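Local coordinates for PppA (Pseudomonas aeruginosa, PDB 6JKV), which regulates type VI secretion in this bacterium and, as a manganese-binding member of the PP2C family, probably removes phosphate from serine and threonine residues of proteins, at residues S35-V40 against P251-A256; N44-L49 against V59-G64; A138-L143 against C212-N217; K218-S223 against L246-P251. All blocks are in the same frame, centred on the assembly; numbering follows the deposited sequence.

Contact 1: residues S35-V40 against P251-A256; sequences SHVGMV and PDNITA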
loop_
_atom_site.group_PDB
_atom_site.type_symbol
_atom_site.label_atom_id
_atom_site.label_comp_id
_atom_site.label_asym_id
_atom_site.label_seq_id
_atom_site.Cartn_x
_atom_site.Cartn_y
_atom_site.Cartn_z
ATOM N N SER A 35 -6.614 10.079 1.237
ATOM C CA SER A 35 -5.693 10.370 0.114
ATOM C C SER A 35 -5.824 11.841 -0.259
ATOM O O SER A 35 -6.894 12.427 -0.063
ATOM C CB SER A 35 -5.958 9.473 -1.078
ATOM O OG SER A 35 -4.924 9.600 -2.044
ATOM N N HIS A 36 -4.748 12.421 -0.765
ATOM C CA HIS A 36 -4.748 13.803 -1.293
ATOM C C HIS A 36 -3.862 13.854 -2.528
ATOM O O HIS A 36 -2.783 13.215 -2.529
ATOM C CB HIS A 36 -4.300 14.807 -0.235
ATOM C CG HIS A 36 -4.687 16.218 -0.547
ATOM N ND1 HIS A 36 -4.065 16.957 -1.540
ATOM C CD2 HIS A 36 -5.620 17.032 -0.003
ATOM C CE1 HIS A 36 -4.596 18.162 -1.589
ATOM N NE2 HIS A 36 -5.558 18.232 -0.661
ATOM N N VAL A 37 -4.310 14.592 -3.541
ATOM C CA VAL A 37 -3.572 14.728 -4.824
ATOM C C VAL A 37 -2.175 15.292 -4.533
ATOM O O VAL A 37 -1.237 14.976 -5.285
ATOM C CB VAL A 37 -4.362 15.594 -5.823
ATOM C CG1 VAL A 37 -4.440 17.052 -5.385
ATOM C CG2 VAL A 37 -3.772 15.475 -7.214
ATOM N N GLY A 38 -2.035 16.059 -3.452
ATOM C CA GLY A 38 -0.781 16.728 -3.083
ATOM C C GLY A 38 -0.751 18.159 -3.585
ATOM O O GLY A 38 -1.824 18.715 -3.889
ATOM N N MET A 39 0.443 18.740 -3.669
ATOM C CA MET A 39 0.606 20.185 -3.965
ATOM C C MET A 39 1.288 20.388 -5.317
ATOM O O MET A 39 1.393 21.541 -5.731
ATOM C CB MET A 39 1.412 20.890 -2.871
ATOM C CG MET A 39 0.867 20.655 -1.475
ATOM S SD MET A 39 -0.418 21.810 -0.978
ATOM C CE MET A 39 -1.891 21.060 -1.667
ATOM N N VAL A 40 1.698 19.322 -6.003
ATOM C CA VAL A 40 2.362 19.428 -7.337
ATOM C C VAL A 40 1.473 18.761 -8.387
ATOM O O VAL A 40 1.047 19.450 -9.332
ATOM C CB VAL A 40 3.770 18.813 -7.303
ATOM C CG1 VAL A 40 4.348 18.620 -8.703
ATOM C CG2 VAL A 40 4.706 19.640 -6.439
ATOM N N PRO A 251 4.848 16.883 -2.663
ATOM C CA PRO A 251 5.310 16.814 -4.052
ATOM C C PRO A 251 4.660 15.671 -4.847
ATOM O O PRO A 251 4.651 15.752 -6.059
ATOM C CB PRO A 251 6.824 16.599 -3.924
ATOM C CG PRO A 251 7.013 16.006 -2.543
ATOM C CD PRO A 251 5.872 16.496 -1.690
ATOM N N ASP A 252 4.132 14.661 -4.147
ATOM C CA ASP A 252 3.499 13.457 -4.743
ATOM C C ASP A 252 2.072 13.306 -4.205
ATOM O O ASP A 252 1.752 13.919 -3.167
ATOM C CB ASP A 252 4.334 12.207 -4.439
ATOM C CG ASP A 252 4.022 11.019 -5.332
ATOM O OD1 ASP A 252 3.130 11.146 -6.198
ATOM O OD2 ASP A 252 4.668 9.977 -5.153
ATOM N N ASN A 253 1.242 12.522 -4.900
ATOM C CA ASN A 253 -0.025 11.992 -4.344
ATOM C C ASN A 253 0.330 11.352 -3.002
ATOM O O ASN A 253 1.324 10.613 -2.940
ATOM C CB ASN A 253 -0.694 10.966 -5.257
ATOM C CG ASN A 253 -0.977 11.479 -6.656
ATOM O OD1 ASN A 253 -1.107 10.686 -7.588
ATOM N ND2 ASN A 253 -1.099 12.790 -6.811
ATOM N N ILE A 254 -0.433 11.646 -1.960
ATOM C CA ILE A 254 -0.129 11.155 -0.593
ATOM C C ILE A 254 -1.359 10.410 -0.093
ATOM O O ILE A 254 -2.430 11.026 -0.024
ATOM C CB ILE A 254 0.297 12.305 0.340
ATOM C CG1 ILE A 254 0.410 11.818 1.783
ATOM C CG2 ILE A 254 -0.628 13.506 0.210
ATOM C CD1 ILE A 254 1.288 12.700 2.646
ATOM N N THR A 255 -1.192 9.123 0.207
ATOM C CA THR A 255 -2.276 8.266 0.730
ATOM C C THR A 255 -1.797 7.589 2.012
ATOM O O THR A 255 -0.638 7.131 2.050
ATOM C CB THR A 255 -2.722 7.235 -0.311
ATOM O OG1 THR A 255 -3.063 7.945 -1.500
ATOM C CG2 THR A 255 -3.905 6.415 0.166
ATOM N N ALA A 256 -2.668 7.544 3.016
ATOM C CA ALA A 256 -2.409 6.865 4.297
ATOM C C ALA A 256 -3.638 6.036 4.656
ATOM O O ALA A 256 -4.775 6.521 4.490
ATOM C CB ALA A 256 -2.070 7.869 5.373
#
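Ser35 and Thr255 face each other where the edge strand 29-36 runs antiparallel to the C-terminal strand 254-261, in one of the two beta sheets of the PP2C sandwich. They form a non-hydrogen-bonded pair, and their hydroxyls close the gap on that face: Ser35 OG lies 2.5 Å from Thr255 OG1. Ser35 OG stands anti to the backbone N (chi1 -170°), which sets it beside Thr255 OG1. Both hydroxyls have further partners on the hairpin strand 46-51 and the loop before it, Ser35 OG with Asn44 and Thr255 OG1 with Asp46.

His36 and Ile254 come next, as a hydrogen-bonded pair on the other face. Its two backbone bonds are His36 N to Ile254 O at 2.8 Å and Ile254 N to His36 O at 2.9 Å. The methyl CG2 of Ile254 sits 3.9 Å from CB of His36, while the imidazole packs on Val242 and Leu246 of helix 234-247. Gly38 N, lying in the ring plane, donates to His36 ND1 over 2.9 Å and helps fix the ring's rotation.

Beyond the strand ends, Asn253 takes over the pairing with its side chain. Its carboxamide spans the gap: ND2 donates to Val37 O at 2.7 Å, an acceptor lying in the amide plane, and also to Val43 O, while OD1 accepts from Glu45 N; the amide is thus fixed in rotation. Asp252, just before it, turns away to bind manganese through OD2. Farther along the loops, CB of Val40 rests 3.4 Å from the carbonyl oxygen of Pro251, with CG2 of the valine 3.7 Å from the proline CA.

Contact 2: residues N44-L49 against V59-G64; sequences NEDASL and VADGMG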
loop_
_atom_site.group_PDB
_atom_site.type_symbol
_atom_site.label_atom_id
_atom_site.label_comp_id
_atom_site.label_asym_id
_atom_site.label_seq_id
_atom_site.Cartn_x
_atom_site.Cartn_y
_atom_site.Cartn_z
ATOM N N ASN A 44 -4.758 12.460 -9.059
ATOM C CA ASN A 44 -4.437 11.452 -8.024
ATOM C C ASN A 44 -4.435 10.066 -8.674
ATOM O O ASN A 44 -5.516 9.577 -9.030
ATOM C CB ASN A 44 -5.408 11.550 -6.851
ATOM C CG ASN A 44 -4.853 10.903 -5.602
ATOM O OD1 ASN A 44 -3.908 10.119 -5.676
ATOM N ND2 ASN A 44 -5.415 11.250 -4.451
ATOM N N GLU A 45 -3.254 9.476 -8.842
ATOM C CA GLU A 45 -3.109 8.099 -9.382
ATOM C C GLU A 45 -3.001 7.102 -8.229
ATOM O O GLU A 45 -2.997 5.887 -8.510
ATOM C CB GLU A 45 -1.896 7.998 -10.303
ATOM C CG GLU A 45 -2.089 8.738 -11.600
ATOM C CD GLU A 45 -0.790 8.985 -12.346
ATOM O OE1 GLU A 45 -0.284 8.034 -12.986
ATOM O OE2 GLU A 45 -0.291 10.135 -12.294
ATOM N N ASP A 46 -2.924 7.594 -6.986
ATOM C CA ASP A 46 -3.023 6.736 -5.782
ATOM C C ASP A 46 -4.454 6.205 -5.679
ATOM O O ASP A 46 -5.390 6.932 -6.027
ATOM C CB ASP A 46 -2.650 7.483 -4.496
ATOM C CG ASP A 46 -1.157 7.607 -4.224
ATOM O OD1 ASP A 46 -0.338 7.273 -5.124
ATOM O OD2 ASP A 46 -0.822 8.042 -3.107
ATOM N N ALA A 47 -4.604 4.965 -5.234
ATOM C CA ALA A 47 -5.913 4.362 -4.900
ATOM C C ALA A 47 -5.772 3.566 -3.608
ATOM O O ALA A 47 -4.640 3.206 -3.232
ATOM C CB ALA A 47 -6.401 3.480 -6.024
ATOM N N SER A 48 -6.889 3.323 -2.942
ATOM C CA SER A 48 -6.904 2.526 -1.700
ATOM C C SER A 48 -8.202 1.737 -1.625
ATOM O O SER A 48 -9.184 2.133 -2.252
ATOM C CB SER A 48 -6.686 3.391 -0.483
ATOM O OG SER A 48 -7.788 4.249 -0.264
ATOM N N LEU A 49 -8.156 0.631 -0.889
ATOM C CA LEU A 49 -9.340 -0.168 -0.524
ATOM C C LEU A 49 -9.326 -0.375 0.992
ATOM O O LEU A 49 -8.358 -0.963 1.523
ATOM C CB LEU A 49 -9.330 -1.506 -1.263
ATOM C CG LEU A 49 -10.464 -2.433 -0.835
ATOM C CD1 LEU A 49 -11.787 -1.920 -1.389
ATOM C CD2 LEU A 49 -10.214 -3.874 -1.253
ATOM N N VAL A 59 -3.297 -0.281 -0.490
ATOM C CA VAL A 59 -2.863 1.001 -1.100
ATOM C C VAL A 59 -2.103 0.680 -2.390
ATOM O O VAL A 59 -1.245 -0.211 -2.365
ATOM C CB VAL A 59 -2.018 1.825 -0.123
ATOM C CG1 VAL A 59 -1.411 3.041 -0.809
ATOM C CG2 VAL A 59 -2.826 2.236 1.100
ATOM N N ALA A 60 -2.424 1.384 -3.475
ATOM C CA ALA A 60 -1.798 1.195 -4.801
ATOM C C ALA A 60 -1.375 2.550 -5.371
ATOM O O ALA A 60 -2.232 3.431 -5.502
ATOM C CB ALA A 60 -2.756 0.476 -5.722
ATOM N N ASP A 61 -0.091 2.695 -5.691
ATOM C CA ASP A 61 0.471 3.933 -6.278
ATOM C C ASP A 61 0.562 3.750 -7.795
ATOM O O ASP A 61 1.476 3.050 -8.260
ATOM C CB ASP A 61 1.832 4.272 -5.669
ATOM C CG ASP A 61 2.395 5.588 -6.178
ATOM O OD1 ASP A 61 1.871 6.099 -7.190
ATOM O OD2 ASP A 61 3.363 6.088 -5.572
ATOM N N GLY A 62 -0.366 4.356 -8.531
ATOM C CA GLY A 62 -0.403 4.283 -10.000
ATOM C C GLY A 62 0.658 5.166 -10.621
ATOM O O GLY A 62 0.979 6.216 -10.041
ATOM N N MET A 63 1.188 4.748 -11.769
ATOM C CA MET A 63 2.152 5.542 -12.560
ATOM C C MET A 63 1.705 5.555 -14.021
ATOM O O MET A 63 1.197 4.526 -14.502
ATOM C CB MET A 63 3.560 4.956 -12.453
ATOM C CG MET A 63 3.635 3.485 -12.806
ATOM S SD MET A 63 5.322 2.920 -13.061
ATOM C CE MET A 63 5.651 2.156 -11.474
ATOM N N GLY A 64 1.896 6.687 -14.697
ATOM C CA GLY A 64 1.638 6.807 -16.142
ATOM C C GLY A 64 0.729 7.962 -16.493
ATOM O O GLY A 64 0.459 8.143 -17.699
HETATM O O HOH W 1 2.718 9.029 -13.608
#
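Glu45 gives up more surface here than any other residue of the two segments, its side chain lying along the end of strand 56-63. Its CB packs 3.4 Å from Gly62 O, and CG stands beside the backbone N, anti to the carbonyl carbon (chi1 -70°), from where the extended chain carries the carboxylate on to the turn at Gly64. There OE1 accepts from Gly65 N, OE2 pairs with Arg41, and a water accepts a hydrogen bond from Gly64 N at 2.7 Å and donates a weak one to OE2. The main chain of Glu45 works as well: its O accepts from Gly62 N at 3.0 Å, the donor standing well above the carbonyl plane.

Ala47 and Ala60 form the hydrogen-bonded pair of this antiparallel hairpin, with Ala47 N to Ala60 O at 2.8 Å and Ala60 N to Ala47 O at 2.9 Å. On the opposite face Val59 lies across from Ser48, its CG1 4.0 Å from Ala47 O, and Asp46 across from Asp61. OD1 of Asp46 comes within 3.2 Å of OD1 of Asp61, the carboxylate planes turned 75° apart. Two such acceptors would be expected to repel; manganese on the Asp61 side probably offsets this. Asp61 bridges two manganese ions, one through OD1 and the other through OD2, and Gly62 O joins OD1 on the first. Asp46 OD2 is held by Ser213 and Thr255.

Strand 46-51 forms one edge of its sheet, strand 56-63 runs between it and strand 120-129, and helix 69-82 packs over the face bearing Ala47 and Ala60.

Contact 3: residues A138-L143 against C212-N217; sequences AGDSRL and CSDGLN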
loop_
_atom_site.group_PDB
_atom_site.type_symbol
_atom_site.label_atom_id
_atom_site.label_comp_id
_atom_site.label_asym_id
_atom_site.label_seq_id
_atom_site.Cartn_x
_atom_site.Cartn_y
_atom_site.Cartn_z
ATOM N N ALA A 138 4.403 -5.132 -3.915
ATOM C CA ALA A 138 5.274 -4.959 -5.090
ATOM C C ALA A 138 5.353 -3.463 -5.386
ATOM O O ALA A 138 4.319 -2.878 -5.734
ATOM C CB ALA A 138 4.740 -5.759 -6.251
ATOM N N GLY A 139 6.531 -2.873 -5.176
ATOM C CA GLY A 139 6.781 -1.437 -5.377
ATOM C C GLY A 139 7.319 -0.772 -4.124
ATOM O O GLY A 139 7.892 -1.466 -3.267
ATOM N N ASP A 140 7.176 0.548 -4.042
ATOM C CA ASP A 140 7.767 1.385 -2.966
ATOM C C ASP A 140 6.650 1.965 -2.091
ATOM O O ASP A 140 6.898 2.968 -1.393
ATOM C CB ASP A 140 8.642 2.493 -3.549
ATOM C CG ASP A 140 7.909 3.415 -4.513
ATOM O OD1 ASP A 140 6.701 3.224 -4.708
ATOM O OD2 ASP A 140 8.559 4.312 -5.072
ATOM N N SER A 141 5.453 1.383 -2.156
ATOM C CA SER A 141 4.383 1.606 -1.158
ATOM C C SER A 141 4.655 0.677 0.028
ATOM O O SER A 141 5.078 -0.480 -0.203
ATOM C CB SER A 141 3.023 1.392 -1.752
ATOM O OG SER A 141 2.712 2.384 -2.719
ATOM N N ARG A 142 4.464 1.179 1.243
ATOM C CA ARG A 142 5.005 0.536 2.457
ATOM C C ARG A 142 3.873 0.093 3.383
ATOM O O ARG A 142 2.764 0.695 3.369
ATOM C CB ARG A 142 5.969 1.483 3.173
ATOM C CG ARG A 142 7.265 1.705 2.413
ATOM C CD ARG A 142 8.067 2.839 3.002
ATOM N NE ARG A 142 9.311 3.056 2.279
ATOM C CZ ARG A 142 10.390 3.633 2.790
ATOM N NH1 ARG A 142 10.394 4.045 4.048
ATOM N NH2 ARG A 142 11.467 3.788 2.044
ATOM N N LEU A 143 4.160 -0.963 4.140
ATOM C CA LEU A 143 3.431 -1.321 5.371
ATOM C C LEU A 143 4.390 -1.207 6.556
ATOM O O LEU A 143 5.497 -1.795 6.501
ATOM C CB LEU A 143 2.883 -2.738 5.267
ATOM C CG LEU A 143 2.370 -3.288 6.591
ATOM C CD1 LEU A 143 1.005 -2.697 6.915
ATOM C CD2 LEU A 143 2.331 -4.800 6.566
ATOM N N CYS A 212 0.919 2.960 3.127
ATOM C CA CYS A 212 1.078 4.311 2.547
ATOM C C CYS A 212 1.793 4.242 1.205
ATOM O O CYS A 212 2.520 3.265 0.933
ATOM C CB CYS A 212 1.799 5.253 3.508
ATOM S SG CYS A 212 3.551 4.886 3.797
ATOM N N SER A 213 1.545 5.254 0.383
ATOM C CA SER A 213 2.313 5.508 -0.847
ATOM C C SER A 213 3.557 6.297 -0.459
ATOM O O SER A 213 3.593 6.845 0.664
ATOM C CB SER A 213 1.484 6.214 -1.877
ATOM O OG SER A 213 1.107 7.514 -1.442
ATOM N N ASP A 214 4.537 6.347 -1.358
ATOM C CA ASP A 214 5.841 7.005 -1.091
ATOM C C ASP A 214 5.623 8.498 -0.816
ATOM O O ASP A 214 6.483 9.106 -0.179
ATOM C CB ASP A 214 6.832 6.763 -2.229
ATOM C CG ASP A 214 6.348 7.255 -3.582
ATOM O OD1 ASP A 214 5.132 7.518 -3.718
ATOM O OD2 ASP A 214 7.191 7.371 -4.487
ATOM N N GLY A 215 4.496 9.061 -1.257
ATOM C CA GLY A 215 4.164 10.479 -1.033
ATOM C C GLY A 215 4.167 10.857 0.436
ATOM O O GLY A 215 4.459 12.041 0.732
ATOM N N LEU A 216 3.881 9.907 1.332
ATOM C CA LEU A 216 3.891 10.169 2.794
ATOM C C LEU A 216 5.322 10.092 3.330
ATOM O O LEU A 216 5.775 11.094 3.945
ATOM C CB LEU A 216 2.973 9.183 3.518
ATOM C CG LEU A 216 3.005 9.266 5.043
ATOM C CD1 LEU A 216 2.619 10.660 5.532
ATOM C CD2 LEU A 216 2.093 8.220 5.646
ATOM N N ASN A 217 6.007 8.958 3.145
ATOM C CA ASN A 217 7.361 8.783 3.742
ATOM C C ASN A 217 8.342 9.735 3.057
ATOM O O ASN A 217 9.409 10.009 3.633
ATOM C CB ASN A 217 7.858 7.337 3.737
ATOM C CG ASN A 217 7.625 6.608 2.437
ATOM O OD1 ASN A 217 6.513 6.163 2.157
ATOM N ND2 ASN A 217 8.685 6.423 1.670
HETATM O O HOH W 2 4.395 4.405 -3.380
#
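Arg142 and Cys212 make a hydrogen-bonded antiparallel pair, joined by two backbone bonds: Arg142 N to Cys212 O and Cys212 N to Arg142 O, both 2.9 Å. Their side chains leave on the same face of the sheet, CB of the arginine 4.2 Å from SG of the cysteine.

Flat groups stack next. The Arg142 chain runs extended from CG to NE and lays its guanidinium against the carboxamide of Asn217, the planes only 12° apart. Salt-bridged to Asp157 and bonded to Tyr144, the guanidinium is held at its rim as well as over this face.

Carboxylates and water make up the third group. OD2 of Asp140 approaches OD2 of Asp214 to 3.4 Å, two like charges whose repulsion is probably eased by Lys218, salt-bridged to that Asp214 oxygen, and by the manganese on Asp214 OD1. A water bridges the segments: it accepts from Asp214 N at 2.8 Å, lies 2.9 Å from Asp140 OD1, and is hydrogen-bonded to Ser141 OG. Thr122 is a further partner of that hydroxyl.

With Asp61 and Asp252 completing the manganese site of Asp214, this is the acidic metal centre characteristic of PP2C phosphatases.

Contact 4: residues K218-S223 against L246-P251; sequences KTADDS and LTRGAP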
loop_
_atom_site.group_PDB
_atom_site.type_symbol
_atom_site.label_atom_id
_atom_site.label_comp_id
_atom_site.label_asym_id
_atom_site.label_seq_id
_atom_site.Cartn_x
_atom_site.Cartn_y
_atom_site.Cartn_z
ATOM N N LYS A 218 7.984 10.273 1.894
ATOM C CA LYS A 218 8.832 11.274 1.206
ATOM C C LYS A 218 8.778 12.611 1.951
ATOM O O LYS A 218 9.730 13.394 1.809
ATOM C CB LYS A 218 8.371 11.447 -0.240
ATOM C CG LYS A 218 9.504 11.554 -1.245
ATOM C CD LYS A 218 9.060 12.187 -2.540
ATOM C CE LYS A 218 8.000 11.377 -3.259
ATOM N NZ LYS A 218 8.518 10.049 -3.650
ATOM N N THR A 219 7.726 12.858 2.732
ATOM C CA THR A 219 7.499 14.154 3.419
ATOM C C THR A 219 7.561 14.030 4.948
ATOM O O THR A 219 7.500 15.074 5.628
ATOM C CB THR A 219 6.152 14.752 3.011
ATOM O OG1 THR A 219 5.131 13.760 3.134
ATOM C CG2 THR A 219 6.164 15.276 1.593
ATOM N N ALA A 220 7.667 12.819 5.492
ATOM C CA ALA A 220 7.827 12.591 6.946
ATOM C C ALA A 220 8.699 11.356 7.168
ATOM O O ALA A 220 8.445 10.310 6.543
ATOM C CB ALA A 220 6.483 12.430 7.604
ATOM N N ASP A 221 9.702 11.479 8.029
ATOM C CA ASP A 221 10.619 10.353 8.326
ATOM C C ASP A 221 9.916 9.424 9.315
ATOM O O ASP A 221 8.854 9.802 9.843
ATOM C CB ASP A 221 11.993 10.851 8.796
ATOM C CG ASP A 221 11.969 11.551 10.143
ATOM O OD1 ASP A 221 11.512 10.920 11.106
ATOM O OD2 ASP A 221 12.397 12.720 10.221
ATOM N N ASP A 222 10.515 8.263 9.559
ATOM C CA ASP A 222 9.894 7.154 10.322
ATOM C C ASP A 222 9.608 7.550 11.774
ATOM O O ASP A 222 8.637 7.012 12.333
ATOM C CB ASP A 222 10.767 5.907 10.263
ATOM C CG ASP A 222 10.624 5.175 8.942
ATOM O OD1 ASP A 222 9.850 5.657 8.074
ATOM O OD2 ASP A 222 11.274 4.117 8.795
ATOM N N SER A 223 10.413 8.433 12.374
ATOM C CA SER A 223 10.209 8.864 13.779
ATOM C C SER A 223 8.954 9.736 13.870
ATOM O O SER A 223 8.209 9.616 14.866
ATOM C CB SER A 223 11.426 9.553 14.349
ATOM O OG SER A 223 11.742 10.729 13.628
ATOM N N LEU A 246 1.121 17.487 3.487
ATOM C CA LEU A 246 0.641 18.684 2.752
ATOM C C LEU A 246 1.397 19.916 3.259
ATOM O O LEU A 246 1.796 20.764 2.445
ATOM C CB LEU A 246 -0.878 18.804 2.923
ATOM C CG LEU A 246 -1.704 17.892 2.014
ATOM C CD1 LEU A 246 -3.187 17.997 2.330
ATOM C CD2 LEU A 246 -1.471 18.232 0.557
ATOM N N THR A 247 1.635 19.974 4.569
ATOM C CA THR A 247 2.351 21.072 5.260
ATOM C C THR A 247 3.775 21.211 4.720
ATOM O O THR A 247 4.297 22.332 4.743
ATOM C CB THR A 247 2.395 20.822 6.772
ATOM O OG1 THR A 247 1.157 21.255 7.339
ATOM C CG2 THR A 247 3.525 21.544 7.456
ATOM N N ARG A 248 4.388 20.106 4.300
ATOM C CA ARG A 248 5.793 20.074 3.835
ATOM C C ARG A 248 5.857 20.011 2.307
ATOM O O ARG A 248 6.897 19.582 1.776
ATOM C CB ARG A 248 6.527 18.914 4.506
ATOM C CG ARG A 248 6.981 19.263 5.911
ATOM C CD ARG A 248 6.990 18.047 6.800
ATOM N NE ARG A 248 7.533 18.349 8.110
ATOM C CZ ARG A 248 8.096 17.449 8.905
ATOM N NH1 ARG A 248 8.182 16.183 8.507
ATOM N NH2 ARG A 248 8.574 17.820 10.084
ATOM N N GLY A 249 4.793 20.425 1.620
ATOM C CA GLY A 249 4.843 20.711 0.173
ATOM C C GLY A 249 4.341 19.583 -0.726
ATOM O O GLY A 249 4.351 19.780 -1.947
ATOM N N ALA A 250 3.982 18.420 -0.173
ATOM C CA ALA A 250 3.217 17.349 -0.866
ATOM C C ALA A 250 3.583 17.216 -2.345
ATOM O O ALA A 250 2.730 17.343 -3.217
ATOM C CB ALA A 250 1.747 17.628 -0.723
ATOM N N PRO A 251 4.848 16.883 -2.663
ATOM C CA PRO A 251 5.310 16.814 -4.052
ATOM C C PRO A 251 4.660 15.671 -4.847
ATOM O O PRO A 251 4.651 15.752 -6.059
ATOM C CB PRO A 251 6.824 16.599 -3.924
ATOM C CG PRO A 251 7.013 16.006 -2.543
ATOM C CD PRO A 251 5.872 16.496 -1.690
#
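A single hydrogen bond ties these two loops together, and it runs from an arginine side chain to a main-chain carbonyl: Arg248 NH1 to Thr219 O, 3.2 Å. The bond is nearly straight, 166° at the hydrogen, and reaches a lone pair of the oxygen in the carbonyl plane, with that oxygen at the edge of the guanidinium. The chain of Arg248 bends at chi2 (149°) and crosses the same carbonyl on its way, bringing CD also within 3.2 Å of Thr219 O. NH1 then comes 3.9 Å from CA of Ala220, while NH2 is salt-bridged to Glu224 of helix 222-229. Two partners on different nitrogens fix the turn of the guanidinium.

Thr219 buries more surface here than any other residue of the two segments. Its methyl CG2 meets CD of Pro251 at 3.5 Å, the methyl and the ring lying alongside one another, pointing opposite ways. The same rotamer puts OG1 between the backbone N and the carbonyl carbon (chi1 49°), where it bonds to the carbonyls of Gly215 and Leu216. More loosely, CD of Lys218 lies 4.3 Å from CG of Pro251, and the lysine NZ goes on to a salt bridge with Asp214 at the metal site.

Each segment also carries a helix end. Asp221 is the N-cap of helix 222-229, its OD1 accepting from Ser223 OG at 2.5 Å and, weakly, from Ser223 N. Helix 234-247 finishes in a Schellman motif: Gly249, with positive phi, donates to Leu246 O, and Ala250 N reaches back to Gly245 O.

Contacts 1, 2 and 3 converge on the manganese centre, each supplying one aspartate to the same ion: Asp252, Asp61 and Asp214. OD1 of Asp214 lies 2.9 Å from OD2 of Asp252 and equally far from OD2 of Asp61. Asp46 of contact 2 links contacts 3 and 1, its OD2 2.6 Å from Ser213 OG and 2.8 Å from Thr255 OG1. Contact 4 does not touch contact 2, their centres about 18 Å apart, but its centre lies about 10 Å from that of contact 1, with which it shares Pro251, and it sends Lys218 to within about 5 Å of a manganese. Met39 N, 2.7 Å from Ala250 O, also joins contacts 1 and 4.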